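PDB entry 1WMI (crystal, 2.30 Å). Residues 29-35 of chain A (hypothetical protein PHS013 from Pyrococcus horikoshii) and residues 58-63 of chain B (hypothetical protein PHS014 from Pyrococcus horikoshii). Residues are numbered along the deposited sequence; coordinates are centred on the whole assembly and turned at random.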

# COMPACT_ATOMS: atom_id res chain seq x y z
N PHE A 29 -12.57 8.70 -7.52
CA PHE A 29 -11.12 8.67 -7.61
C PHE A 29 -10.70 9.77 -8.58
O PHE A 29 -9.74 10.49 -8.32
CB PHE A 29 -10.65 7.30 -8.10
CG PHE A 29 -9.16 7.15 -8.22
CD1 PHE A 29 -8.33 7.44 -7.13
CD2 PHE A 29 -8.59 6.67 -9.39
CE1 PHE A 29 -6.96 7.25 -7.21
CE2 PHE A 29 -7.22 6.47 -9.48
CZ PHE A 29 -6.40 6.76 -8.39
N ARG A 30 -11.42 9.90 -9.69
CA ARG A 30 -11.12 10.95 -10.67
C ARG A 30 -11.32 12.34 -10.05
O ARG A 30 -10.49 13.23 -10.23
CB ARG A 30 -12.05 10.84 -11.88
CG ARG A 30 -11.95 12.03 -12.83
CD ARG A 30 -13.24 12.25 -13.62
NE ARG A 30 -14.38 12.50 -12.75
CZ ARG A 30 -15.64 12.64 -13.15
NH1 ARG A 30 -16.59 12.86 -12.25
NH2 ARG A 30 -15.96 12.55 -14.44
N ASP A 31 -12.42 12.51 -9.33
CA ASP A 31 -12.71 13.80 -8.70
C ASP A 31 -11.62 14.18 -7.69
O ASP A 31 -11.21 15.34 -7.60
CB ASP A 31 -14.08 13.75 -8.01
CG ASP A 31 -15.24 13.75 -9.00
OD1 ASP A 31 -16.39 13.52 -8.58
OD2 ASP A 31 -15.00 13.99 -10.20
N ILE A 32 -11.16 13.20 -6.92
CA ILE A 32 -10.12 13.46 -5.93
C ILE A 32 -8.77 13.72 -6.59
O ILE A 32 -8.01 14.60 -6.17
CB ILE A 32 -10.01 12.29 -4.93
CG1 ILE A 32 -11.28 12.25 -4.08
CG2 ILE A 32 -8.77 12.44 -4.08
CD1 ILE A 32 -11.40 11.06 -3.17
N LEU A 33 -8.48 12.97 -7.64
CA LEU A 33 -7.22 13.11 -8.38
C LEU A 33 -6.99 14.54 -8.89
O LEU A 33 -5.85 15.02 -8.95
CB LEU A 33 -7.23 12.12 -9.55
CG LEU A 33 -6.24 10.94 -9.54
CD1 LEU A 33 -6.07 10.38 -8.14
CD2 LEU A 33 -6.73 9.89 -10.52
N GLU A 34 -8.08 15.22 -9.26
CA GLU A 34 -7.98 16.58 -9.77
C GLU A 34 -7.48 17.58 -8.72
O GLU A 34 -6.97 18.64 -9.07
CB GLU A 34 -9.32 17.03 -10.35
CG GLU A 34 -9.68 16.27 -11.62
CD GLU A 34 -11.09 16.54 -12.10
OE1 GLU A 34 -11.49 15.96 -13.13
OE2 GLU A 34 -11.81 17.33 -11.45
N TYR A 35 -7.63 17.24 -7.45
CA TYR A 35 -7.14 18.10 -6.38
C TYR A 35 -5.87 17.56 -5.76
O TYR A 35 -4.93 18.30 -5.48
CB TYR A 35 -8.20 18.25 -5.28
CG TYR A 35 -9.38 19.09 -5.67
CD1 TYR A 35 -9.22 20.43 -6.02
CD2 TYR A 35 -10.67 18.57 -5.64
CE1 TYR A 35 -10.32 21.23 -6.33
CE2 TYR A 35 -11.77 19.35 -5.95
CZ TYR A 35 -11.59 20.68 -6.29
OH TYR A 35 -12.69 21.46 -6.58
N ASP B 58 -10.60 13.01 -21.97
CA ASP B 58 -10.65 13.71 -20.69
C ASP B 58 -11.58 12.93 -19.75
O ASP B 58 -12.66 12.49 -20.16
CB ASP B 58 -11.17 15.13 -20.87
CG ASP B 58 -10.19 16.02 -21.59
OD1 ASP B 58 -9.00 16.04 -21.19
OD2 ASP B 58 -10.59 16.70 -22.56
N ALA B 59 -11.17 12.76 -18.50
CA ALA B 59 -12.00 12.03 -17.54
C ALA B 59 -13.31 12.75 -17.27
O ALA B 59 -14.32 12.11 -16.94
CB ALA B 59 -11.24 11.81 -16.23
N GLU B 60 -13.32 14.07 -17.43
CA GLU B 60 -14.54 14.83 -17.19
C GLU B 60 -15.66 14.52 -18.16
O GLU B 60 -16.81 14.84 -17.91
CB GLU B 60 -14.24 16.32 -17.18
CG GLU B 60 -13.69 16.81 -15.85
CD GLU B 60 -14.58 16.39 -14.68
OE1 GLU B 60 -15.79 16.70 -14.70
OE2 GLU B 60 -14.06 15.75 -13.74
N GLU B 61 -15.33 13.88 -19.28
CA GLU B 61 -16.38 13.55 -20.23
C GLU B 61 -16.83 12.10 -20.11
O GLU B 61 -17.33 11.51 -21.06
CB GLU B 61 -15.95 13.89 -21.66
CG GLU B 61 -14.66 13.28 -22.14
CD GLU B 61 -14.13 14.03 -23.35
OE1 GLU B 61 -14.88 14.87 -23.89
OE2 GLU B 61 -12.97 13.78 -23.76
N LEU B 62 -16.66 11.54 -18.91
CA LEU B 62 -17.09 10.18 -18.62
C LEU B 62 -18.54 10.28 -18.17
O LEU B 62 -18.96 11.27 -17.58
CB LEU B 62 -16.27 9.56 -17.48
CG LEU B 62 -14.89 8.93 -17.67
CD1 LEU B 62 -14.33 8.56 -16.32
CD2 LEU B 62 -14.98 7.69 -18.53
N PRO B 63 -19.32 9.23 -18.44
CA PRO B 63 -20.74 9.19 -18.07
C PRO B 63 -21.01 9.35 -16.58
O PRO B 63 -20.13 9.18 -15.75
CB PRO B 63 -21.17 7.82 -18.58
CG PRO B 63 -20.29 7.62 -19.77
CD PRO B 63 -18.96 8.04 -19.23

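The contact between the two stretches is organised around Arg A30, whose side chain reaches from a helix of chain A to a turn of chain B. Its one hydrogen bond across the contact runs from Arg A30 NH2 to the backbone oxygen Ala B59 O, at 3.0 Å with an N-H...O angle of 161°. The acceptor lies at the edge of the guanidinium, near its plane, where an N-H can point at it. The same Ala B59 O also accepts the backbone N-H of Leu B62 at 3.1 Å (N to O), so this carbonyl both closes the local turn and receives the arginine.

Glu B60 meets the arginine differently. Its OE2 lies 3.4 Å from Arg A30 NE, but over one face of the guanidinium, well out of its plane. No N-H points at this oxygen, so the salt bridge rests on charge alone. The in-plane hydrogens of NE and NH1 are directed instead at Asp A31 within the helix: Arg A30 NH1 to Asp A31 OD2 measures 2.8 Å, a hydrogen-bonded salt bridge, and the bond from Arg A30 NE to the same OD2, at 3.0 Å and 131°, is weak.

The carboxylates crowd around this single positive group. Glu A34 OE1 and Glu B60 OE2 are 2.6 Å apart, a separation hard to reconcile with two fully charged groups; one acid probably carries a proton, though the coordinates do not identify which. Asp A31 OD2 stands farther off, 4.1 Å from Glu B60 OE2, and the nearby guanidinium offsets some of the repulsion between these like charges.

The backbones set up these meetings. Residues 29-33 of chain A are helical, with Leu A33 N bonded to Phe A29 O at 2.9 Å, and the bond from Glu A34 N to Arg A30 O, at 3.3 Å, has the same four-residue spacing. That spacing lets Arg A30 and Glu A34 both direct their CA-to-CB bonds toward chain B. Opposite them, Ala B59 and Glu B60 form a short 3-10 segment, and the closest CA atoms, those of Arg A30 and Ala B59, are 7.0 Å apart.

Nonpolar packing is modest, within a total buried area of 229 Å². Arg A30 CD approaches Ala B59 CB to 3.3 Å, a tight contact in which the aliphatic part of the arginine lies against the small methyl group. Farther along, Leu B62 CB comes within 4.3 Å of Arg A30 NH2, while Phe A29, Ile A32 and Leu A33 remain beyond reach of the chain B stretch.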